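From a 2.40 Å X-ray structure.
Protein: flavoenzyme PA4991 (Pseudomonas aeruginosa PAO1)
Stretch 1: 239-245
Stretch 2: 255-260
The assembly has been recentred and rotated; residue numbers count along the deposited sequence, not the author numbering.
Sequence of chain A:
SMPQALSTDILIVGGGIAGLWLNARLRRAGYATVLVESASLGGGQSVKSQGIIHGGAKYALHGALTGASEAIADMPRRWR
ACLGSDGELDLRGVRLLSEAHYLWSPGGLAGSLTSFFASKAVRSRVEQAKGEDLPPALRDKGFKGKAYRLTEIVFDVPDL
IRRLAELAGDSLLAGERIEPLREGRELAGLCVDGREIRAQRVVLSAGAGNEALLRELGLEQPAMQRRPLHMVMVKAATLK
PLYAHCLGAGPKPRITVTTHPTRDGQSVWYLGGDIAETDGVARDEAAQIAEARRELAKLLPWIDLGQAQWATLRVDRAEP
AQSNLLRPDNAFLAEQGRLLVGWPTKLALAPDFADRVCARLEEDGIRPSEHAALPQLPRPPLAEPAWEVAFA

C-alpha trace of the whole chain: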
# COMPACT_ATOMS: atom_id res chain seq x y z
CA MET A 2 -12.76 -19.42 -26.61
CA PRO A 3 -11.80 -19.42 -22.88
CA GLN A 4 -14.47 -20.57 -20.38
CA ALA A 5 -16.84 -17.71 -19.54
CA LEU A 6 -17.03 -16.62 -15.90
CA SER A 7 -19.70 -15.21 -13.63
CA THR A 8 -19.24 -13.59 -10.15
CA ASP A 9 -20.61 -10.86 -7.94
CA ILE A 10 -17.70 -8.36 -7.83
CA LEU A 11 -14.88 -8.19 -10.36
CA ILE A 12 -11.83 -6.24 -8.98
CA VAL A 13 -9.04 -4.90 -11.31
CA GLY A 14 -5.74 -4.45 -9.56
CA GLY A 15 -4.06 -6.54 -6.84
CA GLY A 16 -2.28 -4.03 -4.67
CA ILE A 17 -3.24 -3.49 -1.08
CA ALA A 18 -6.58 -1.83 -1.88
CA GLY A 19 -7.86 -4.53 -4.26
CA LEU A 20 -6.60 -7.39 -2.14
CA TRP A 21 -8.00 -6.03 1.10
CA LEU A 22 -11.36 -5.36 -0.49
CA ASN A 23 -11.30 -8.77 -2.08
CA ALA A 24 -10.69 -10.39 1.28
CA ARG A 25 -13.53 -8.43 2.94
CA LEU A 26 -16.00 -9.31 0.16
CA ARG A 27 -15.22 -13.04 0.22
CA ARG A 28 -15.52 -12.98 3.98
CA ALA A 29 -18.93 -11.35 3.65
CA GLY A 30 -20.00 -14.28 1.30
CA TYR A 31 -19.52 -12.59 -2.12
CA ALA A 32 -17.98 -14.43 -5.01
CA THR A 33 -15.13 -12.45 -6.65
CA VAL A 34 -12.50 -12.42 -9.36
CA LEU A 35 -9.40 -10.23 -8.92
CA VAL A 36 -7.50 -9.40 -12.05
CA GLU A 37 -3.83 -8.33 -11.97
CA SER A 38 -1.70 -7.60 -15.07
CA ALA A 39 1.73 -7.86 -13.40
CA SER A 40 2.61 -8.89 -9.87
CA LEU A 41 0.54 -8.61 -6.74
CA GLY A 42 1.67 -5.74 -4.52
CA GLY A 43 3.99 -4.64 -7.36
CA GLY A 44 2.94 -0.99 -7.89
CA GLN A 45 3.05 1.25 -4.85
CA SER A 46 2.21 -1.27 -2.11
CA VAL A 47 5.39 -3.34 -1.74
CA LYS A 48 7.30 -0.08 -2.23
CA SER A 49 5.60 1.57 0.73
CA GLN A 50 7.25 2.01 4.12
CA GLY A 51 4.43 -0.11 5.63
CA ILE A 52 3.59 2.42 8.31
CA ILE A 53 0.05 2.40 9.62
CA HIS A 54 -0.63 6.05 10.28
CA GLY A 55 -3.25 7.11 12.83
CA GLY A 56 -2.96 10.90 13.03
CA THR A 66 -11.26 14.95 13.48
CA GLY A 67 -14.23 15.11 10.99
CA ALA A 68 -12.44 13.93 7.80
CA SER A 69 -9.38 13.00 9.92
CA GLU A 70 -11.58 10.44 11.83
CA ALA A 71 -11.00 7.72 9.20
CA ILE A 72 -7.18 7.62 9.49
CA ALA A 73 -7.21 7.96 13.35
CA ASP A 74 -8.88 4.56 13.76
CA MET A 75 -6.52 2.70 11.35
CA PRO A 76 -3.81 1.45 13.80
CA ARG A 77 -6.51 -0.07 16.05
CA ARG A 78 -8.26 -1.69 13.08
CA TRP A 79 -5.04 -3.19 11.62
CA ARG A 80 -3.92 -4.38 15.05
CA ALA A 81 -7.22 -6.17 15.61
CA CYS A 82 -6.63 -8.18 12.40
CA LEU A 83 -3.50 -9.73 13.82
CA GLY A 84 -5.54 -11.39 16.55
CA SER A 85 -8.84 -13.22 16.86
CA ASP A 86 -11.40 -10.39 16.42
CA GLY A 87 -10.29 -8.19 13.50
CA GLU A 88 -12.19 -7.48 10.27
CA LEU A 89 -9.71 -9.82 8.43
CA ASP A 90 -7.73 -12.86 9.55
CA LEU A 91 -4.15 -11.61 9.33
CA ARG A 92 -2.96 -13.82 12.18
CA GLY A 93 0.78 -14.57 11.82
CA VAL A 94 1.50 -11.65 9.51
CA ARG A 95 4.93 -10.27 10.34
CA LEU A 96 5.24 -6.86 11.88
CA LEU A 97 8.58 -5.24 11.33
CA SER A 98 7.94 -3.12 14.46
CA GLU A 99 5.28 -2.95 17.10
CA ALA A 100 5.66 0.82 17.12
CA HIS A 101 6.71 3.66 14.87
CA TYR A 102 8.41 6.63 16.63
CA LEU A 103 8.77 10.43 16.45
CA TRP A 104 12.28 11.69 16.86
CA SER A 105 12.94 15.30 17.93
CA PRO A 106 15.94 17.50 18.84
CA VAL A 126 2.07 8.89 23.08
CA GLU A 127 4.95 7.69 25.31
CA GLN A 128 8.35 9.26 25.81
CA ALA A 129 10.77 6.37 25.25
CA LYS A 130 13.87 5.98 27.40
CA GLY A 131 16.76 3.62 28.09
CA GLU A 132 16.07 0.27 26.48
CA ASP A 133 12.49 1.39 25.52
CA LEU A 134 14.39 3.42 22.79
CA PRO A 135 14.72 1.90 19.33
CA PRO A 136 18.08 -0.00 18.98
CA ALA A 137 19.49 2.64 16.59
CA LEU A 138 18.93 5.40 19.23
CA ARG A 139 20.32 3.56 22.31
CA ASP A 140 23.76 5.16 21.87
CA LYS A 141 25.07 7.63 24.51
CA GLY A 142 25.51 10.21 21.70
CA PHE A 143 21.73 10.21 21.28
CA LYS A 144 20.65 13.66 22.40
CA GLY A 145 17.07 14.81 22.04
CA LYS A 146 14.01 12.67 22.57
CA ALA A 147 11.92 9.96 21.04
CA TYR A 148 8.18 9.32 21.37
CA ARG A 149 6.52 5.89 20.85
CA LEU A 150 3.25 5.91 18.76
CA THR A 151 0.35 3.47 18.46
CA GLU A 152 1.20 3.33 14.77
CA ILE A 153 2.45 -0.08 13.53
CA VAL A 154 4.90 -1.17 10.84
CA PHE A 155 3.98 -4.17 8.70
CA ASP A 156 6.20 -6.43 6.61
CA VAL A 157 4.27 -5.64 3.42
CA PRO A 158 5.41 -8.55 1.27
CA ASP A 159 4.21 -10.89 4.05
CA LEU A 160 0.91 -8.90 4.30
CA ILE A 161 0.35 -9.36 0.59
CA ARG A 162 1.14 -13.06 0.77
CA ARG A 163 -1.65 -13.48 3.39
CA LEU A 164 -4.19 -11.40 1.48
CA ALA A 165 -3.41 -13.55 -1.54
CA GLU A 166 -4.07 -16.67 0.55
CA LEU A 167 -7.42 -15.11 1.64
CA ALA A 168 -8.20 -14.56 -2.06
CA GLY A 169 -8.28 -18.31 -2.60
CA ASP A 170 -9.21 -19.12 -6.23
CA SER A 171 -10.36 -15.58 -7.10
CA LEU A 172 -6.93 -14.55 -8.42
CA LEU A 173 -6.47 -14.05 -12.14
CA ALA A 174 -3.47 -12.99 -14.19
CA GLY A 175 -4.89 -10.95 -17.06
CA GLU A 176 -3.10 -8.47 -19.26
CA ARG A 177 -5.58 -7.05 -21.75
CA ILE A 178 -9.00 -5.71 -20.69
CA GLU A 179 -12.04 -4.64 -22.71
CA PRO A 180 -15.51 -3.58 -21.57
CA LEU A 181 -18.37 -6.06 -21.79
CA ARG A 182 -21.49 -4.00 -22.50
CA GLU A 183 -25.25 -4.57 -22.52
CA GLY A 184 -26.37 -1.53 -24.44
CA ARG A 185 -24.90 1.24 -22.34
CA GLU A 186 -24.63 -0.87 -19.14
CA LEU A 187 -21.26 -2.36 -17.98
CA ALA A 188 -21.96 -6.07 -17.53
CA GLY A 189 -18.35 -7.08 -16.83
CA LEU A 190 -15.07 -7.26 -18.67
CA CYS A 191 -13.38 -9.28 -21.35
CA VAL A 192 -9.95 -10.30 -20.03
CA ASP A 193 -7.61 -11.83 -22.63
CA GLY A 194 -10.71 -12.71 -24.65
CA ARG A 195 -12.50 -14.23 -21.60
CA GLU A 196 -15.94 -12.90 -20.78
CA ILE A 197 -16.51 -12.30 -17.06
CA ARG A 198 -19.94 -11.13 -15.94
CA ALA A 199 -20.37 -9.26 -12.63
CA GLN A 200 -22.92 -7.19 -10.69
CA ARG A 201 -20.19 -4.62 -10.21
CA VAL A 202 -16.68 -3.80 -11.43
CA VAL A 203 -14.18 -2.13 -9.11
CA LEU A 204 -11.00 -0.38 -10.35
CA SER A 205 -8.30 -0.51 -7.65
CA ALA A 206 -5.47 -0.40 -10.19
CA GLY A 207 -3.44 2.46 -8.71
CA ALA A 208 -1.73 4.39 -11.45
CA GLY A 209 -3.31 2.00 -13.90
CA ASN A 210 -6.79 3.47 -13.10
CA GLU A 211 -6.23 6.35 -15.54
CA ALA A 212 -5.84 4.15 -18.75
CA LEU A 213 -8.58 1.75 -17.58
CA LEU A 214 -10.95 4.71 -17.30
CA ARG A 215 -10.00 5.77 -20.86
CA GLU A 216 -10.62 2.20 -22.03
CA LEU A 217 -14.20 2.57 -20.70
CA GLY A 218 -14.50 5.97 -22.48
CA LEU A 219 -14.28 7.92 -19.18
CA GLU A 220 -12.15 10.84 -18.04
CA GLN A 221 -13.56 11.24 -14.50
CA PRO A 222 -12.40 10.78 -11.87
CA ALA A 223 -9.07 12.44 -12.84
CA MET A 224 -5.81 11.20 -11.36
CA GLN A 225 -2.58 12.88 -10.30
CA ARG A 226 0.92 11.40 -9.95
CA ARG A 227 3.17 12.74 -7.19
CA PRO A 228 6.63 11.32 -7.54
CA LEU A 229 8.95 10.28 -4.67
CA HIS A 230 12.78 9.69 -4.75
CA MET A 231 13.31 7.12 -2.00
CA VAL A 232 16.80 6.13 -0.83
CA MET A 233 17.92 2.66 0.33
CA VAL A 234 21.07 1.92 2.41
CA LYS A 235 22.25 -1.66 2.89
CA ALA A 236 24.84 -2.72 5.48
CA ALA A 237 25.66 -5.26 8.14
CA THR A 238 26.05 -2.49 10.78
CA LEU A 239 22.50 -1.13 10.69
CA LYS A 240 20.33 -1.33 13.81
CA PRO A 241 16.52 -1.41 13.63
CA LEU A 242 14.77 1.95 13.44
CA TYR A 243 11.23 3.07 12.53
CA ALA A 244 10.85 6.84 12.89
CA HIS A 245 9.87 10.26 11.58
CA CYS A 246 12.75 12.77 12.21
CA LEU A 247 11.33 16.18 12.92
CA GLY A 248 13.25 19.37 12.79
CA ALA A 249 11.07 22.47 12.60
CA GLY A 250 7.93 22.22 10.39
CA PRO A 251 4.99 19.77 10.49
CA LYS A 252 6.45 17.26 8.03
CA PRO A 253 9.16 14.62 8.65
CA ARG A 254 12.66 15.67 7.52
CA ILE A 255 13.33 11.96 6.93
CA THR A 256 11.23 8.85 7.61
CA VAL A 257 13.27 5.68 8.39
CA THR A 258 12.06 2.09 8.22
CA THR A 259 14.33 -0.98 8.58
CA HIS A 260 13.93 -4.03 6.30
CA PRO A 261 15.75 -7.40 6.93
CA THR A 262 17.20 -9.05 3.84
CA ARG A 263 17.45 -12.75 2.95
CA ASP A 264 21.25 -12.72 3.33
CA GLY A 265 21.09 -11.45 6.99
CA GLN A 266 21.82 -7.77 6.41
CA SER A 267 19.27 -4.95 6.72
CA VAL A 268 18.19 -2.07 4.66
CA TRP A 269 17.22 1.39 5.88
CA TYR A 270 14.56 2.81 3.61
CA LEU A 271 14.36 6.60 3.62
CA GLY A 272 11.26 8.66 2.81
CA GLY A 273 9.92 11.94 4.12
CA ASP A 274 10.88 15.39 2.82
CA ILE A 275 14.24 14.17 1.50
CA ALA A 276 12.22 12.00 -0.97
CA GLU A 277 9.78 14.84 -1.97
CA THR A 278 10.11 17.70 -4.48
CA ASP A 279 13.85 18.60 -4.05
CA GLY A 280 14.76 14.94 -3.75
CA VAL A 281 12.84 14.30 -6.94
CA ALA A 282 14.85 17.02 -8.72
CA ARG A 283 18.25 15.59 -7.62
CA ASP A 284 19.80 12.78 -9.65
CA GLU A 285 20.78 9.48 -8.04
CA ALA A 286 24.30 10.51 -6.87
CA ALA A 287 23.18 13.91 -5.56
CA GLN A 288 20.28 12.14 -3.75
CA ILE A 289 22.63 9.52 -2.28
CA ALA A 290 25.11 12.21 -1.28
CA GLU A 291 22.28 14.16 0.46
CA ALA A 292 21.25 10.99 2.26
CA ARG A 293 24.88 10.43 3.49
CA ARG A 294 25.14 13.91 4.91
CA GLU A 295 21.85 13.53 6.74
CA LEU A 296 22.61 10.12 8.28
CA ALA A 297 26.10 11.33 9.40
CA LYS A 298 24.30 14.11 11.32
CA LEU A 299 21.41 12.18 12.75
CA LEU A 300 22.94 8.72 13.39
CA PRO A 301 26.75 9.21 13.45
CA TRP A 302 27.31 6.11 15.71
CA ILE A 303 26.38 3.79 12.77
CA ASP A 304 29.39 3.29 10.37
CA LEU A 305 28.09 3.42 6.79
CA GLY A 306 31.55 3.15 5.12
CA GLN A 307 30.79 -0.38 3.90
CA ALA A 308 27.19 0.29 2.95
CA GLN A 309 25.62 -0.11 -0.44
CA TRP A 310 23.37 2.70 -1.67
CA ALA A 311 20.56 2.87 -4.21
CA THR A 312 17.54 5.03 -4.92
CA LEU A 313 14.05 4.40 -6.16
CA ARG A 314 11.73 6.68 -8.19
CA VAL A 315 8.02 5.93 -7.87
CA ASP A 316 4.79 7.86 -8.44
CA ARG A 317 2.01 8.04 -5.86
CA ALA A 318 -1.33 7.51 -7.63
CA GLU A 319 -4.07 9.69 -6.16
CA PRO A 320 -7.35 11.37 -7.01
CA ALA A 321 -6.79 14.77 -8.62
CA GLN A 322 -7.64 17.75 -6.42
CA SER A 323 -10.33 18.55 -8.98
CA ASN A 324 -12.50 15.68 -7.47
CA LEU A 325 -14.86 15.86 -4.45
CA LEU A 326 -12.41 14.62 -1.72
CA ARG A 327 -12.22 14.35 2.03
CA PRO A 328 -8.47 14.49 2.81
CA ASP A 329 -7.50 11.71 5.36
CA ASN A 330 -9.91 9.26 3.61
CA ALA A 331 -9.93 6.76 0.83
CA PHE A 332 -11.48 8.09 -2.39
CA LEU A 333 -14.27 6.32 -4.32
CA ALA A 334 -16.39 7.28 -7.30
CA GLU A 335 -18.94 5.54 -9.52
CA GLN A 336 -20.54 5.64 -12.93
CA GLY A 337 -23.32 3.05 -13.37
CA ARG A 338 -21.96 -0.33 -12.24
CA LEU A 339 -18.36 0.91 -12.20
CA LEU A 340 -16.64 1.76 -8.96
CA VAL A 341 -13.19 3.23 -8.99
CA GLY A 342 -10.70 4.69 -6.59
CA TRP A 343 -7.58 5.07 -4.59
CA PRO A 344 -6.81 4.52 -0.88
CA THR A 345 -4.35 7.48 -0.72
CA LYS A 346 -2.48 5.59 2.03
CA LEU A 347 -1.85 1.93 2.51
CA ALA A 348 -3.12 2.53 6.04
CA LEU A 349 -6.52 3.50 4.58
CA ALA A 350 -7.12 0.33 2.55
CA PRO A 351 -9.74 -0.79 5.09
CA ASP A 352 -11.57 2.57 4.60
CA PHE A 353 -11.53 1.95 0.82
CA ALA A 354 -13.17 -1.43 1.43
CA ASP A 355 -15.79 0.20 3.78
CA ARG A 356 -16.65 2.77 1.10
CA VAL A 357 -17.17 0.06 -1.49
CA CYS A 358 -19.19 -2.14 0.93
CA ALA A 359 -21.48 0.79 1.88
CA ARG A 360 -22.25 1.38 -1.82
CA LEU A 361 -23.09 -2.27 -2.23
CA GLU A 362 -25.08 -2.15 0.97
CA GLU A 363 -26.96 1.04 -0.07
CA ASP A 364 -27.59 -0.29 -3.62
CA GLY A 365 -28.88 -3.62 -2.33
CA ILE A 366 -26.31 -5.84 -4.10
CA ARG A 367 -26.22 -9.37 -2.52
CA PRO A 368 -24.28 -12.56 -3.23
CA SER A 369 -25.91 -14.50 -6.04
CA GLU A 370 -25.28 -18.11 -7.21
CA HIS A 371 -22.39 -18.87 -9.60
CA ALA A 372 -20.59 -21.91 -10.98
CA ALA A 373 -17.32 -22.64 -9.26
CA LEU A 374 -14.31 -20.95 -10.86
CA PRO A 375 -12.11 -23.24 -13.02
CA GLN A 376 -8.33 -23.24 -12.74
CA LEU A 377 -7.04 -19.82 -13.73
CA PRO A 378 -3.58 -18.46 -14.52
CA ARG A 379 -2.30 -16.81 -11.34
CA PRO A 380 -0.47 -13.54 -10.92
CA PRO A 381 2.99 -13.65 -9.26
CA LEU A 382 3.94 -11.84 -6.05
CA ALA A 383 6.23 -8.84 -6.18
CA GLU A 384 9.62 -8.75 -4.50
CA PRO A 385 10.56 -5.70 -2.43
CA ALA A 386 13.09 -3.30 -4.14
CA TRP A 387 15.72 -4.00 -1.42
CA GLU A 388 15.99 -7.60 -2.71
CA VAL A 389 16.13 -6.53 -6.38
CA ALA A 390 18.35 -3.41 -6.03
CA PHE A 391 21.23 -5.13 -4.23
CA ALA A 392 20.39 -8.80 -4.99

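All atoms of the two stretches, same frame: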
# COMPACT_ATOMS: atom_id res chain seq x y z
N LEU A 239 23.71 -1.86 10.39
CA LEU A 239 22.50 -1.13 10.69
C LEU A 239 21.80 -1.74 11.91
O LEU A 239 21.96 -2.90 12.18
CB LEU A 239 21.57 -1.07 9.50
CG LEU A 239 22.21 -0.59 8.21
CD1 LEU A 239 21.14 -0.59 7.12
CD2 LEU A 239 22.86 0.78 8.34
N LYS A 240 21.12 -0.90 12.68
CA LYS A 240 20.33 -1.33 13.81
C LYS A 240 18.89 -0.90 13.50
O LYS A 240 18.66 0.13 12.84
CB LYS A 240 20.84 -0.71 15.10
CG LYS A 240 22.28 -1.11 15.41
CD LYS A 240 22.61 -0.98 16.89
CE LYS A 240 24.05 -1.35 17.24
NZ LYS A 240 24.99 -0.19 17.10
N PRO A 241 17.92 -1.72 13.96
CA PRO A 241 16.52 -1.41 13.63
C PRO A 241 16.05 -0.00 14.12
O PRO A 241 16.41 0.45 15.21
CB PRO A 241 15.72 -2.52 14.30
CG PRO A 241 16.70 -3.52 14.80
CD PRO A 241 18.07 -2.93 14.79
N LEU A 242 15.27 0.64 13.26
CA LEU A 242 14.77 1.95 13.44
C LEU A 242 13.53 2.18 12.57
O LEU A 242 13.51 1.86 11.33
CB LEU A 242 15.84 2.91 13.00
CG LEU A 242 15.52 4.39 13.08
CD1 LEU A 242 15.05 4.82 14.49
CD2 LEU A 242 16.77 5.10 12.63
N TYR A 243 12.50 2.74 13.20
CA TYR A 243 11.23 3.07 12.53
C TYR A 243 10.79 4.44 13.07
O TYR A 243 10.30 4.51 14.19
CB TYR A 243 10.17 1.99 12.81
CG TYR A 243 10.67 0.62 12.42
CD1 TYR A 243 11.45 -0.15 13.28
CD2 TYR A 243 10.40 0.11 11.16
CE1 TYR A 243 11.92 -1.40 12.88
CE2 TYR A 243 10.87 -1.12 10.77
CZ TYR A 243 11.63 -1.87 11.62
OH TYR A 243 12.09 -3.08 11.16
N ALA A 244 11.02 5.52 12.31
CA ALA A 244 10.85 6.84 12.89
C ALA A 244 10.67 7.96 11.88
O ALA A 244 11.22 7.92 10.80
CB ALA A 244 12.03 7.14 13.81
N HIS A 245 9.89 8.97 12.26
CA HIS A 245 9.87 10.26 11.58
C HIS A 245 10.86 11.19 12.32
O HIS A 245 10.69 11.38 13.52
CB HIS A 245 8.50 10.91 11.66
CG HIS A 245 7.39 10.09 11.08
ND1 HIS A 245 7.37 9.65 9.77
CD2 HIS A 245 6.20 9.72 11.62
CE1 HIS A 245 6.24 9.00 9.55
NE2 HIS A 245 5.52 9.02 10.65
N ILE A 255 13.18 13.30 7.47
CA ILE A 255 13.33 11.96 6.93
C ILE A 255 12.43 11.02 7.69
O ILE A 255 12.13 11.28 8.87
CB ILE A 255 14.78 11.43 7.03
CG1 ILE A 255 15.21 11.23 8.49
CG2 ILE A 255 15.74 12.39 6.34
CD1 ILE A 255 16.43 10.33 8.66
N THR A 256 12.03 9.95 7.02
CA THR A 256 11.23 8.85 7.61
C THR A 256 12.08 7.56 7.39
O THR A 256 12.36 7.19 6.25
CB THR A 256 9.78 8.77 6.98
OG1 THR A 256 8.99 9.88 7.44
CG2 THR A 256 9.01 7.53 7.39
N VAL A 257 12.50 6.91 8.48
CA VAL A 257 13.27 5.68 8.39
C VAL A 257 12.43 4.46 8.73
O VAL A 257 11.80 4.41 9.78
CB VAL A 257 14.50 5.66 9.32
CG1 VAL A 257 15.37 4.42 9.07
CG2 VAL A 257 15.34 6.90 9.13
N THR A 258 12.48 3.45 7.87
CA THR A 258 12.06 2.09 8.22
C THR A 258 13.19 1.11 7.93
O THR A 258 14.01 1.33 7.04
CB THR A 258 10.77 1.73 7.45
OG1 THR A 258 10.91 2.06 6.05
CG2 THR A 258 9.62 2.55 8.03
N THR A 259 13.29 0.06 8.74
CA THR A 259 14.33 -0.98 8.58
C THR A 259 13.73 -2.28 8.02
O THR A 259 12.75 -2.78 8.54
CB THR A 259 15.06 -1.26 9.90
OG1 THR A 259 15.61 -0.03 10.35
CG2 THR A 259 16.23 -2.31 9.72
N HIS A 260 14.39 -2.83 7.00
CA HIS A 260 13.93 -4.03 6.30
C HIS A 260 15.01 -5.14 6.25
O HIS A 260 15.98 -5.00 5.53
CB HIS A 260 13.43 -3.63 4.92
CG HIS A 260 12.45 -2.49 4.96
ND1 HIS A 260 11.07 -2.68 5.03
CD2 HIS A 260 12.64 -1.15 5.01
CE1 HIS A 260 10.47 -1.52 5.10
NE2 HIS A 260 11.39 -0.57 5.09

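The two stretches run roughly antiparallel, their end-to-end directions 143° apart, and together they bury 472 Å² of surface. True β pairing is confined to two residue pairs, Ala244 with Val257 and His245 with Thr256; beyond them stretch 1 is loop, and the contact continues through side chains that reach the backbone and through CA-H...O contacts.

Ile255, at the beginning of stretch 2, contributes little. Its CA-CB bond points sideways, and the nearest approach of its side chain to stretch 1 is Ile255 CG1 to Ala244 O at 5.7 Å, so its part in the contact is played by the backbone: its carbonyl O lies 3.7 Å from His245 CA.

Thr256 faces His245 in a non-hydrogen-bonded antiparallel pair, with a CA-CA separation of 4.4 Å. In such a pair the backbone N and O atoms point away from the partner strand, and here the side chains supply the link. Both project to the same face of the sheet, and both have chi1 in the m well (-71° for Thr256, -58° for His245). Thr256 OG1 meets His245 ND1 at 2.8 Å, near the plane of the imidazole and at its edge, where the nitrogen's lone pair or proton is directed. This is a hydrogen bond in which either atom could be the donor. A short β-branched hydroxyl and a ring nitrogen close to the backbone suit so narrow a spacing. On the main chain, Thr256 CA approaches Ala244 O at 3.3 Å in a CA-H...O contact.

Val257 forms the hydrogen-bonded pair with Ala244, CA-CA 5.2 Å. Val257 N donates to Ala244 O at 2.8 Å (158° at the hydrogen), and Ala244 N donates to Val257 O at 2.9 Å (155°), closing a reciprocal ring. Val257 O also receives a CA-H...O contact from Tyr243 CA at 3.1 Å. The side chains of Val257 and Ala244 share the face opposite that of Thr256 and His245. Val257, with chi1 in t, brings CG1 to 3.9 Å from Leu242 CD2, an apolar contact between two buried residues.

Thr258 points sideways. Its CA makes a CA-H...O contact with Leu242 O at 3.4 Å, and its CG2 lies 4.0 Å from Tyr243 CD2, so the methyl packs beside the aromatic ring. Its hydroxyl is engaged within its own stretch, OG1 to His260 NE2 at 2.8 Å.

Thr259 loses more area to the other stretch than any other residue, 94 Å², and its CA-CB bond points toward stretch 1. With chi1 in m, OG1 donates to Leu242 O at 3.0 Å; OG1 also lies 3.0 Å from Leu242 N. A side-chain hydroxyl thus reaches the backbone of Leu242 beyond the β pairing. Thr259 O accepts a weak hydrogen bond from Tyr243 OH at 2.7 Å. The tyrosine's CA-CB bond is directed sideways, but its long ring carries the hydroxyl back to stretch 2.

His260 makes no contact across the interface; its ring serves Thr258 instead.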